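Local structure of GrpB family protein (Enterococcus faecalis, 2NRK) at residues I7-E10 with A14-E17; A49-I54 with D147-Y152; E113-L118 with E166-Y171; L118-Y123 with A158-I163; N122-R125 with A129-T132. The protein is of unknown function but belongs to the GrpB family, which is grouped with the nucleotidyltransferase-like proteins. All blocks are in the same frame, centred on the assembly; numbering follows the deposited sequence. Where two conformers were deposited one is given.

Interaction 1. Residues I7-E10 with A14-E17; sequences IVTE and AWVE
Thr9, Glu10 and Trp15 account for the whole of this small contact, in which the N-terminal arm of the chain meets the indole at the start of helix 14-30, in a protein grouped with the nucleotidyltransferase-like families. The backbones stay well apart: the nearest pair of CA atoms, those of Glu10 and Trp15, are 11.2 Å from each other. The gap is spanned almost entirely by the indole, and only the six-membered end of the ring makes the contact. With chi1 at -71°, Trp15 sets CG beside its own backbone N and directs the bicycle toward the arm. Trp15 CZ2 lies 3.4 Å from Thr9 OG1, and Trp15 CH2 is 3.7 Å from the carbonyl oxygen of Glu10. Both oxygens come to the ring obliquely.

The two oxygens are tied to each other. Thr9 OG1 donates to Glu10 O at 2.8 Å, with the donor 29° out of the carbonyl plane; Gln12 NE2 is a further partner of this hydroxyl. The Glu10 side chain turns from the tryptophan instead, and its carboxylate forms a salt bridge with Lys139 of helix 128-142. Around the indole, Tyr11 meets it with the ring planes nearly perpendicular, while Thr43, Ala50 and Pro52 supply further packing from loops. The rotation of Thr9 matters here: chi1 of 73° places OG1 between the backbone N and the carbonyl carbon, which brings that oxygen within 3.7 Å of Trp15 CH2 as well.

Interaction 2. Residues A49-I54 with D147-Y152; sequences AAKPII and DSIDKY
An inverse gamma turn, Lys51-Pro52-Ile53 with Pro52 at its centre, lies in the loop leading into strand 54-60; its first residue, Lys51, reaches across to Tyr152 and Ile149 on the short helix 149-152. The turn is closed by a weak bond from Ile53 N to Lys51 O, 2.8 Å long. Between the segments there is no backbone contact: the closest CA atoms, those of Lys51 and Ile149, are 11.1 Å apart, and the meeting is made by side chains alone.

Lys51 and Tyr152 run alongside each other in opposite senses, the methylene chain extending toward the helix as the phenol extends toward the loop. Tyr152 CG is placed opposite its backbone N by a chi1 of 170°, which sends the ring out to the lysine. The closest approach is Lys51 CD to Tyr152 CE2, 3.6 Å, and it is oblique to the ring. Lys51 CD also passes 3.7 Å from Tyr152 OH. Beyond it, with bends at chi3 and chi4, the chain carries the ammonium group on along the ring toward the helix, where Lys51 NZ is 3.8 Å from Tyr152 CE2.

Elsewhere the tyrosine packs on Lys138 and Leu141 of helix 128-142 and on Val8, so its ring lies between the N-terminal arm, the loop and that helix. Ile149, an exposed residue, adds a marginal touch, its CG2 standing 4.4 Å from Lys51 NZ.

Interaction 3. Residues E113-L118 with E166-Y171; sequences EILRHL and EALKKY
Leu115, Leu168 and Tyr171 make the apolar contact between helix 111-126 and the last turns of helix 157-171. Leu115 carries it from the first helix: its chi1 of -69° puts CG beside the backbone N, and one methyl, CD2, comes to the phenol end of Tyr171, 3.5 Å from CZ of that ring. The approach is oblique, with the two side chains crossing at about a right angle. Leu115 CD1 is a looser neighbour, 4.0 Å from Tyr171 CE2. On the second helix Leu168 points its branch back toward the first, so that Leu168 CD1 lies 4.0 Å from Leu115 CB.

No hydrogen bond or salt bridge joins the segments directly. The charged groups of 113-118 instead pair one turn apart on their own helix. Arg116 grips the Glu113 carboxylate side-on with two nitrogens: its NH2 bonds Glu113 OE1 at 2.8 Å and its NE bonds Glu113 OE2 at 3.0 Å, both oxygens lying close to the guanidinium plane. The N-H...O angles of 165° and 159° make both bonds fairly straight. Arg116 NH1 adds a salt bridge to Glu164, thereby linking the two helices just ahead of segment 166-171.

The second subunit reaches this contact: Tyr171 OH is hydrogen-bonded to Tyr171 OH of that subunit, whose Trp172 packs on Leu115. Turned to the sheet, Ile114 rests on Leu57 and Ile59 of strand 54-60 and Leu118 on Ile40 of strand 34-40, which leaves helix 111-126 sandwiched between the sheet and helix 157-171.

Interaction 4. Residues L118-Y123 with A158-I163; sequences LAFRNY and AFIKKI
Phe120 and Tyr123 close around one methyl of Ile163, and there the packing is tight. Ile163 CG2 lies 3.6 Å from Phe120 CE1 and 3.8 Å from Tyr123 CD2, meeting the phenylalanine obliquely but the tyrosine at its edge, near the ring plane. This methyl stands opposite the backbone N of its own residue, since the chi1 of -61° sends the other branch, CG1, beside that N. CG1 in turn lies 3.5 Å above the plane of the Phe159 ring, toward its rim, so both branches of Ile163 meet aromatic groups. The backbones come closest at the same place, with 6.9 Å between the CA atoms of Phe120 and Ile163.

The segments belong to helix 111-126, which packs on the mixed sheet, and helix 157-171, which packs on that helix. Their local axes approach to 10.9 Å and cross at 89°, a near-perpendicular crossing that confines this patch to Phe120, Tyr123, Ile160 and Ile163.

Packing slackens toward Ile160, whose CG2 is 4.3 Å from Phe120 CE1. Beyond it, Ala158, Lys161 and Lys162 are exposed, and Lys161 NZ turns to a salt bridge with Asp157 on its own helix.

Interaction 5. Residues N122-R125 with A129-T132; sequences NYLR and AIAT
The backbones of Leu124 and Ala131 come within 5.4 Å of each other at their CA atoms, a close approach between the end of helix 111-126 and the beginning of helix 128-142. The small side chain at position 131 fits that spacing: Ala131 CB is directed at the first helix and lies 4.0 Å from Leu124 O.

Ile130 carries the side-chain contact, and its two branches go to different partners. Its chi1 of -64° turns CG1 beside the backbone N, while CG2 takes the position opposite that N. Ile130 CG2 touches the leucine, with 3.8 Å to Leu124 CD2. The longer branch ends at the tyrosine, where Ile130 CD1 is 3.4 Å from Tyr123 OH and 3.6 Å from Tyr123 CE2. This methyl comes obliquely to the ring, and in both pairs the side chains cross at about a right angle. The phenol oxygen has its polar partner elsewhere, in a hydrogen bond with Glu166 of helix 157-171.

Leu124 continues inward to Val45 and Leu48 in the loop ahead of strand 54-60, whereas Arg125 takes no part and bonds the carbonyl of Ser44 through NE. Tyr123 O accepts from Asn127 ND2 in the connection itself. The two helices, joined by a single residue, form a consecutive helix-helix pair, with Tyr123 and Leu124 packed on Ile130 and Ala131 beside the link.

How the interactions relate
Interactions 3, 4 and 5 form one continuous group along helix 111-126: interactions 3 and 4 share Leu118, their centres about 7 Å apart, while 4 and 5 share Asn122 and Tyr123, their centres about 8 Å apart. Interactions 3 and 4 also both use helix 157-171, with 4 nested along the chain inside the loop closed by 3. Interactions 1 and 2, with centres about 12 Å apart, touch where the N-terminal arm pairs with the loop before strand 54-60. After interaction 5 the chain runs through the rest of helix 128-142 and helix 149-152 before helix 157-171 closes interactions 4 and 3, returning to a helix earlier in the sequence, near the subunit interface.

Interaction 1. Residues I7-E10 with A14-E17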
# COMPACT_ATOMS: atom_id res chain seq x y z
N ILE A 7 16.77 15.05 22.38
CA ILE A 7 16.12 16.40 22.36
C ILE A 7 15.67 16.79 20.94
O ILE A 7 16.37 16.53 19.97
CB ILE A 7 17.00 17.52 22.99
CG1 ILE A 7 17.91 18.20 21.95
CG2 ILE A 7 17.79 17.02 24.22
CD1 ILE A 7 18.16 19.70 22.20
N VAL A 8 14.54 17.47 20.84
CA VAL A 8 14.03 17.97 19.55
C VAL A 8 14.78 19.23 19.10
O VAL A 8 14.98 20.16 19.88
CB VAL A 8 12.50 18.24 19.66
CG1 VAL A 8 11.93 18.81 18.36
CG2 VAL A 8 11.78 16.96 20.04
N THR A 9 15.21 19.24 17.84
CA THR A 9 15.83 20.43 17.24
C THR A 9 14.98 20.94 16.09
O THR A 9 14.11 20.23 15.59
CB THR A 9 17.26 20.13 16.69
OG1 THR A 9 17.16 19.35 15.48
CG2 THR A 9 18.09 19.36 17.74
N GLU A 10 15.22 22.18 15.67
CA GLU A 10 14.63 22.64 14.42
C GLU A 10 15.13 21.72 13.31
O GLU A 10 16.14 21.01 13.47
CB GLU A 10 14.98 24.10 14.15
CG GLU A 10 14.30 25.08 15.13
CD GLU A 10 12.79 24.89 15.24
OE1 GLU A 10 12.10 24.84 14.20
OE2 GLU A 10 12.28 24.80 16.38
N ALA A 14 20.74 18.75 6.78
CA ALA A 14 21.77 17.73 6.76
C ALA A 14 21.22 16.32 7.01
O ALA A 14 21.89 15.34 6.67
CB ALA A 14 22.86 18.03 7.79
N TRP A 15 20.03 16.23 7.61
CA TRP A 15 19.43 14.92 7.84
C TRP A 15 19.28 14.14 6.52
O TRP A 15 19.34 12.91 6.50
CB TRP A 15 18.06 15.09 8.51
CG TRP A 15 18.19 15.54 9.95
CD1 TRP A 15 19.25 15.37 10.79
CD2 TRP A 15 17.16 16.18 10.71
NE1 TRP A 15 18.96 15.91 12.04
CE2 TRP A 15 17.68 16.38 12.02
CE3 TRP A 15 15.84 16.57 10.43
CZ2 TRP A 15 16.94 17.03 13.03
CZ3 TRP A 15 15.09 17.19 11.44
CH2 TRP A 15 15.65 17.42 12.73
N VAL A 16 19.06 14.87 5.43
CA VAL A 16 18.93 14.24 4.11
C VAL A 16 20.26 13.58 3.69
O VAL A 16 20.26 12.47 3.15
CB VAL A 16 18.42 15.23 3.05
CG1 VAL A 16 18.25 14.52 1.71
CG2 VAL A 16 17.04 15.81 3.52
N GLU A 17 21.37 14.29 3.93
CA GLU A 17 22.73 13.80 3.66
C GLU A 17 22.97 12.53 4.47
O GLU A 17 23.40 11.51 3.92
CB GLU A 17 23.80 14.83 4.08
CG GLU A 17 23.51 16.25 3.65
CD GLU A 17 24.55 17.27 4.09
OE1 GLU A 17 25.57 16.90 4.70
OE2 GLU A 17 24.32 18.47 3.80

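Interaction 2. Residues A49-I54 with D147-Y152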
# COMPACT_ATOMS: atom_id res chain seq x y z
N ALA A 49 10.39 20.19 12.78
CA ALA A 49 11.22 20.01 13.97
C ALA A 49 11.19 18.54 14.40
O ALA A 49 10.15 17.87 14.31
CB ALA A 49 10.73 20.90 15.10
N ALA A 50 12.32 18.02 14.88
CA ALA A 50 12.40 16.58 15.16
C ALA A 50 13.58 16.23 16.05
O ALA A 50 14.55 16.95 16.08
CB ALA A 50 12.56 15.80 13.85
N LYS A 51 13.49 15.09 16.71
CA LYS A 51 14.68 14.49 17.30
C LYS A 51 15.62 14.13 16.15
O LYS A 51 15.15 13.62 15.12
CB LYS A 51 14.32 13.23 18.05
CG LYS A 51 13.56 13.55 19.32
CD LYS A 51 12.73 12.38 19.77
CE LYS A 51 13.55 11.26 20.37
NZ LYS A 51 12.92 10.86 21.69
N PRO A 52 16.92 14.42 16.30
CA PRO A 52 17.88 14.16 15.21
C PRO A 52 18.28 12.69 15.14
O PRO A 52 19.46 12.34 15.32
CB PRO A 52 19.08 15.03 15.59
CG PRO A 52 19.03 15.13 17.04
CD PRO A 52 17.57 15.10 17.44
N ILE A 53 17.28 11.84 14.91
CA ILE A 53 17.46 10.41 14.75
C ILE A 53 16.85 10.08 13.38
O ILE A 53 15.66 10.34 13.14
CB ILE A 53 16.69 9.59 15.82
CG1 ILE A 53 17.18 9.99 17.23
CG2 ILE A 53 16.89 8.10 15.59
CD1 ILE A 53 16.38 9.33 18.34
N ILE A 54 17.67 9.55 12.48
CA ILE A 54 17.21 9.30 11.12
C ILE A 54 16.50 7.96 11.09
O ILE A 54 17.09 6.94 11.48
CB ILE A 54 18.37 9.25 10.09
CG1 ILE A 54 19.33 10.46 10.19
CG2 ILE A 54 17.81 9.10 8.65
CD1 ILE A 54 18.69 11.80 9.92
N ASP A 147 13.22 14.50 31.18
CA ASP A 147 13.65 13.25 31.81
C ASP A 147 13.10 11.99 31.12
O ASP A 147 13.87 11.06 30.86
CB ASP A 147 13.26 13.24 33.30
CG ASP A 147 11.97 14.03 33.60
OD1 ASP A 147 11.20 14.37 32.66
OD2 ASP A 147 11.73 14.33 34.79
N SER A 148 11.80 11.97 30.83
CA SER A 148 11.13 10.76 30.33
C SER A 148 10.90 10.77 28.82
O SER A 148 10.06 11.52 28.32
CB SER A 148 9.78 10.54 31.03
OG SER A 148 9.72 11.17 32.29
N ILE A 149 11.63 9.92 28.09
CA ILE A 149 11.30 9.68 26.67
C ILE A 149 10.03 8.83 26.57
O ILE A 149 9.30 8.92 25.58
CB ILE A 149 12.46 9.04 25.84
CG1 ILE A 149 12.73 7.59 26.26
CG2 ILE A 149 13.72 9.90 25.90
CD1 ILE A 149 12.87 6.65 25.08
N ASP A 150 9.76 8.03 27.61
CA ASP A 150 8.55 7.21 27.69
C ASP A 150 7.28 8.06 27.68
O ASP A 150 6.37 7.83 26.88
CB ASP A 150 8.58 6.30 28.92
CG ASP A 150 9.65 5.22 28.83
OD1 ASP A 150 9.94 4.58 29.87
OD2 ASP A 150 10.21 5.00 27.73
N LYS A 151 7.23 9.06 28.57
CA LYS A 151 6.13 10.02 28.59
C LYS A 151 6.08 10.88 27.32
O LYS A 151 4.99 11.19 26.83
CB LYS A 151 6.19 10.90 29.85
CG LYS A 151 5.66 10.21 31.09
CD LYS A 151 5.93 11.03 32.34
CE LYS A 151 5.47 10.27 33.59
NZ LYS A 151 5.68 11.04 34.85
N TYR A 152 7.25 11.25 26.79
CA TYR A 152 7.35 11.97 25.52
C TYR A 152 6.68 11.17 24.41
O TYR A 152 5.75 11.65 23.77
CB TYR A 152 8.82 12.30 25.17
CG TYR A 152 9.03 12.84 23.76
CD1 TYR A 152 8.95 14.22 23.49
CD2 TYR A 152 9.31 11.98 22.70
CE1 TYR A 152 9.13 14.72 22.19
CE2 TYR A 152 9.50 12.47 21.40
CZ TYR A 152 9.41 13.83 21.15
OH TYR A 152 9.60 14.29 19.87

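Interaction 3. Residues E113-L118 with E166-Y171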
# COMPACT_ATOMS: atom_id res chain seq x y z
N GLU A 113 2.26 -1.96 7.46
CA GLU A 113 3.34 -1.21 8.12
C GLU A 113 4.04 -0.33 7.13
O GLU A 113 4.38 0.82 7.42
CB GLU A 113 4.32 -2.18 8.75
CG GLU A 113 3.76 -2.67 10.09
CD GLU A 113 3.72 -1.50 11.09
OE1 GLU A 113 4.80 -0.99 11.48
OE2 GLU A 113 2.62 -1.10 11.47
N ILE A 114 4.27 -0.87 5.92
CA ILE A 114 4.98 -0.06 4.93
C ILE A 114 4.20 1.21 4.60
O ILE A 114 4.75 2.32 4.62
CB ILE A 114 5.29 -0.88 3.65
CG1 ILE A 114 6.25 -2.04 4.00
CG2 ILE A 114 5.88 0.05 2.54
CD1 ILE A 114 6.36 -3.14 2.90
N LEU A 115 2.91 1.05 4.30
CA LEU A 115 2.07 2.25 4.03
C LEU A 115 1.86 3.14 5.23
O LEU A 115 1.75 4.35 5.07
CB LEU A 115 0.73 1.90 3.37
CG LEU A 115 0.86 1.41 1.93
CD1 LEU A 115 -0.54 1.31 1.33
CD2 LEU A 115 1.71 2.34 1.01
N ARG A 116 1.83 2.57 6.44
CA ARG A 116 1.66 3.41 7.64
C ARG A 116 2.75 4.48 7.62
O ARG A 116 2.48 5.67 7.79
CB ARG A 116 1.78 2.60 8.91
CG ARG A 116 1.67 3.53 10.16
CD ARG A 116 1.43 2.67 11.41
NE ARG A 116 2.59 1.87 11.76
CZ ARG A 116 3.61 2.31 12.51
NH1 ARG A 116 3.64 3.59 12.93
NH2 ARG A 116 4.61 1.47 12.79
N HIS A 117 4.00 4.04 7.39
CA HIS A 117 5.13 4.97 7.38
C HIS A 117 5.11 5.89 6.17
O HIS A 117 5.28 7.09 6.32
CB HIS A 117 6.45 4.20 7.40
CG HIS A 117 6.67 3.42 8.66
ND1 HIS A 117 6.77 4.04 9.89
CD2 HIS A 117 6.82 2.09 8.88
CE1 HIS A 117 7.00 3.12 10.82
NE2 HIS A 117 7.00 1.93 10.24
N LEU A 118 4.93 5.33 4.96
CA LEU A 118 5.04 6.17 3.77
C LEU A 118 3.88 7.16 3.68
O LEU A 118 4.09 8.31 3.32
CB LEU A 118 5.09 5.33 2.47
CG LEU A 118 6.36 4.48 2.35
CD1 LEU A 118 6.19 3.51 1.14
CD2 LEU A 118 7.61 5.37 2.20
N GLU A 166 -5.66 9.96 8.76
CA GLU A 166 -5.87 10.97 7.73
C GLU A 166 -4.94 10.71 6.54
O GLU A 166 -5.34 10.84 5.38
CB GLU A 166 -5.60 12.37 8.26
CG GLU A 166 -6.60 12.81 9.33
CD GLU A 166 -6.39 14.25 9.82
OE1 GLU A 166 -5.49 14.96 9.33
OE2 GLU A 166 -7.14 14.69 10.71
N ALA A 167 -3.68 10.34 6.85
CA ALA A 167 -2.66 10.17 5.83
C ALA A 167 -2.99 8.99 4.90
O ALA A 167 -2.82 9.09 3.68
CB ALA A 167 -1.31 9.92 6.49
N LEU A 168 -3.44 7.88 5.49
CA LEU A 168 -3.71 6.67 4.71
C LEU A 168 -4.94 6.90 3.80
O LEU A 168 -4.96 6.43 2.66
CB LEU A 168 -3.91 5.45 5.61
CG LEU A 168 -3.91 4.08 4.90
CD1 LEU A 168 -2.64 3.91 4.01
CD2 LEU A 168 -4.07 2.96 5.94
N LYS A 169 -5.94 7.62 4.31
CA LYS A 169 -7.09 8.00 3.47
C LYS A 169 -6.59 8.81 2.26
O LYS A 169 -6.97 8.54 1.12
CB LYS A 169 -8.12 8.82 4.26
CG LYS A 169 -8.85 7.97 5.30
CD LYS A 169 -9.77 8.83 6.17
CE LYS A 169 -10.54 7.98 7.17
NZ LYS A 169 -11.44 8.88 7.96
N LYS A 170 -5.72 9.78 2.52
CA LYS A 170 -5.22 10.68 1.47
C LYS A 170 -4.37 9.94 0.44
O LYS A 170 -4.36 10.31 -0.77
CB LYS A 170 -4.42 11.84 2.10
CG LYS A 170 -3.97 12.92 1.08
CD LYS A 170 -5.16 13.67 0.40
CE LYS A 170 -6.12 14.34 1.39
NZ LYS A 170 -7.36 15.00 0.77
N TYR A 171 -3.67 8.92 0.90
CA TYR A 171 -2.73 8.13 0.08
C TYR A 171 -3.42 7.64 -1.22
O TYR A 171 -2.79 7.57 -2.27
CB TYR A 171 -2.19 6.92 0.87
CG TYR A 171 -1.13 6.16 0.11
CD1 TYR A 171 0.21 6.60 0.08
CD2 TYR A 171 -1.47 5.00 -0.63
CE1 TYR A 171 1.18 5.87 -0.66
CE2 TYR A 171 -0.50 4.28 -1.35
CZ TYR A 171 0.81 4.72 -1.38
OH TYR A 171 1.72 3.98 -2.13

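Interaction 4. Residues L118-Y123 with A158-I163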
# COMPACT_ATOMS: atom_id res chain seq x y z
N LEU A 118 4.93 5.33 4.96
CA LEU A 118 5.04 6.17 3.77
C LEU A 118 3.88 7.16 3.68
O LEU A 118 4.09 8.31 3.32
CB LEU A 118 5.09 5.33 2.47
CG LEU A 118 6.36 4.48 2.35
CD1 LEU A 118 6.19 3.51 1.14
CD2 LEU A 118 7.61 5.37 2.20
N ALA A 119 2.67 6.71 3.99
CA ALA A 119 1.53 7.62 3.89
C ALA A 119 1.70 8.78 4.87
O ALA A 119 1.44 9.93 4.51
CB ALA A 119 0.21 6.87 4.14
N PHE A 120 2.12 8.46 6.11
CA PHE A 120 2.32 9.46 7.18
C PHE A 120 3.31 10.52 6.70
O PHE A 120 3.01 11.72 6.76
CB PHE A 120 2.84 8.76 8.43
CG PHE A 120 3.06 9.68 9.60
CD1 PHE A 120 2.00 10.14 10.38
CD2 PHE A 120 4.36 10.02 9.97
CE1 PHE A 120 2.22 11.00 11.51
CE2 PHE A 120 4.59 10.87 11.08
CZ PHE A 120 3.53 11.35 11.83
N ARG A 121 4.45 10.07 6.18
CA ARG A 121 5.45 10.99 5.64
C ARG A 121 4.89 11.85 4.52
O ARG A 121 5.01 13.10 4.54
CB ARG A 121 6.66 10.20 5.11
CG ARG A 121 7.70 11.14 4.47
CD ARG A 121 8.66 10.28 3.65
NE ARG A 121 8.01 9.82 2.41
CZ ARG A 121 8.59 8.99 1.54
NH1 ARG A 121 9.83 8.52 1.76
NH2 ARG A 121 7.93 8.62 0.45
N ASN A 122 4.27 11.20 3.53
CA ASN A 122 3.80 11.94 2.34
C ASN A 122 2.79 13.00 2.74
O ASN A 122 2.80 14.13 2.24
CB ASN A 122 3.24 10.97 1.32
CG ASN A 122 4.28 10.07 0.71
OD1 ASN A 122 5.49 10.22 0.95
ND2 ASN A 122 3.82 9.10 -0.11
N TYR A 123 1.90 12.64 3.66
CA TYR A 123 0.85 13.54 4.13
C TYR A 123 1.45 14.76 4.85
O TYR A 123 1.03 15.89 4.63
CB TYR A 123 -0.07 12.75 5.06
CG TYR A 123 -1.30 13.49 5.52
CD1 TYR A 123 -2.31 13.86 4.60
CD2 TYR A 123 -1.49 13.79 6.87
CE1 TYR A 123 -3.47 14.55 5.03
CE2 TYR A 123 -2.68 14.43 7.33
CZ TYR A 123 -3.66 14.81 6.38
OH TYR A 123 -4.82 15.44 6.79
N ALA A 158 -1.62 9.71 20.44
CA ALA A 158 -2.99 9.92 19.94
C ALA A 158 -2.96 10.81 18.68
O ALA A 158 -3.72 10.57 17.72
CB ALA A 158 -3.88 10.54 21.03
N PHE A 159 -2.10 11.83 18.70
CA PHE A 159 -1.94 12.72 17.56
C PHE A 159 -1.41 11.94 16.37
O PHE A 159 -1.95 12.01 15.26
CB PHE A 159 -0.97 13.87 17.89
CG PHE A 159 -0.70 14.78 16.69
CD1 PHE A 159 -1.59 15.78 16.35
CD2 PHE A 159 0.43 14.57 15.90
CE1 PHE A 159 -1.34 16.63 15.25
CE2 PHE A 159 0.67 15.38 14.82
CZ PHE A 159 -0.21 16.42 14.48
N ILE A 160 -0.37 11.15 16.60
CA ILE A 160 0.20 10.36 15.50
C ILE A 160 -0.84 9.40 14.89
O ILE A 160 -0.94 9.31 13.66
CB ILE A 160 1.47 9.60 15.97
CG1 ILE A 160 2.59 10.61 16.19
CG2 ILE A 160 1.83 8.50 14.94
CD1 ILE A 160 3.78 10.04 17.04
N LYS A 161 -1.59 8.68 15.72
CA LYS A 161 -2.63 7.77 15.19
C LYS A 161 -3.68 8.53 14.36
O LYS A 161 -4.09 8.06 13.31
CB LYS A 161 -3.32 6.97 16.31
CG LYS A 161 -2.40 5.98 17.02
CD LYS A 161 -2.32 4.62 16.35
CE LYS A 161 -1.75 3.57 17.33
NZ LYS A 161 -0.37 3.92 17.73
N LYS A 162 -4.07 9.71 14.83
CA LYS A 162 -5.05 10.52 14.09
C LYS A 162 -4.49 10.88 12.71
O LYS A 162 -5.16 10.74 11.67
CB LYS A 162 -5.36 11.81 14.86
CG LYS A 162 -6.30 12.73 14.08
CD LYS A 162 -6.60 14.03 14.82
CE LYS A 162 -7.91 14.59 14.27
NZ LYS A 162 -8.22 15.96 14.65
N ILE A 163 -3.27 11.37 12.71
CA ILE A 163 -2.63 11.79 11.46
C ILE A 163 -2.37 10.60 10.53
O ILE A 163 -2.51 10.71 9.30
CB ILE A 163 -1.32 12.61 11.74
CG1 ILE A 163 -1.68 13.87 12.54
CG2 ILE A 163 -0.56 12.92 10.41
CD1 ILE A 163 -2.85 14.70 11.94

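Interaction 5. Residues N122-R125 with A129-T132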
# COMPACT_ATOMS: atom_id res chain seq x y z
N ASN A 122 4.27 11.20 3.53
CA ASN A 122 3.80 11.94 2.34
C ASN A 122 2.79 13.00 2.74
O ASN A 122 2.80 14.13 2.24
CB ASN A 122 3.24 10.97 1.32
CG ASN A 122 4.28 10.07 0.71
OD1 ASN A 122 5.49 10.22 0.95
ND2 ASN A 122 3.82 9.10 -0.11
N TYR A 123 1.90 12.64 3.66
CA TYR A 123 0.85 13.54 4.13
C TYR A 123 1.45 14.76 4.85
O TYR A 123 1.03 15.89 4.63
CB TYR A 123 -0.07 12.75 5.06
CG TYR A 123 -1.30 13.49 5.52
CD1 TYR A 123 -2.31 13.86 4.60
CD2 TYR A 123 -1.49 13.79 6.87
CE1 TYR A 123 -3.47 14.55 5.03
CE2 TYR A 123 -2.68 14.43 7.33
CZ TYR A 123 -3.66 14.81 6.38
OH TYR A 123 -4.82 15.44 6.79
N LEU A 124 2.44 14.54 5.73
CA LEU A 124 3.06 15.69 6.41
C LEU A 124 3.79 16.59 5.40
O LEU A 124 3.73 17.82 5.53
CB LEU A 124 4.05 15.24 7.48
CG LEU A 124 3.36 14.61 8.68
CD1 LEU A 124 4.42 14.15 9.70
CD2 LEU A 124 2.37 15.59 9.35
N ARG A 125 4.46 15.98 4.41
CA ARG A 125 5.14 16.75 3.37
C ARG A 125 4.18 17.64 2.61
O ARG A 125 4.57 18.73 2.19
CB ARG A 125 5.83 15.82 2.37
CG ARG A 125 7.09 15.16 2.94
CD ARG A 125 7.66 14.16 1.93
NE ARG A 125 9.00 13.70 2.33
CZ ARG A 125 9.78 12.90 1.59
NH1 ARG A 125 9.34 12.41 0.42
NH2 ARG A 125 11.01 12.57 2.02
N ALA A 129 0.89 22.95 7.50
CA ALA A 129 0.18 23.39 8.71
C ALA A 129 0.07 22.26 9.74
O ALA A 129 0.22 22.50 10.93
CB ALA A 129 -1.21 23.97 8.37
N ILE A 130 -0.18 21.05 9.26
CA ILE A 130 -0.24 19.89 10.13
C ILE A 130 1.15 19.56 10.67
O ILE A 130 1.30 19.27 11.86
CB ILE A 130 -0.86 18.67 9.41
CG1 ILE A 130 -2.32 19.00 9.05
CG2 ILE A 130 -0.81 17.47 10.33
CD1 ILE A 130 -3.02 17.93 8.17
N ALA A 131 2.16 19.62 9.80
CA ALA A 131 3.54 19.41 10.26
C ALA A 131 3.91 20.43 11.34
O ALA A 131 4.53 20.09 12.33
CB ALA A 131 4.51 19.48 9.10
N THR A 132 3.50 21.69 11.17
CA THR A 132 3.78 22.73 12.16
C THR A 132 3.10 22.41 13.50
O THR A 132 3.71 22.58 14.55
CB THR A 132 3.40 24.11 11.62
OG1 THR A 132 4.22 24.37 10.48
CG2 THR A 132 3.61 25.19 12.69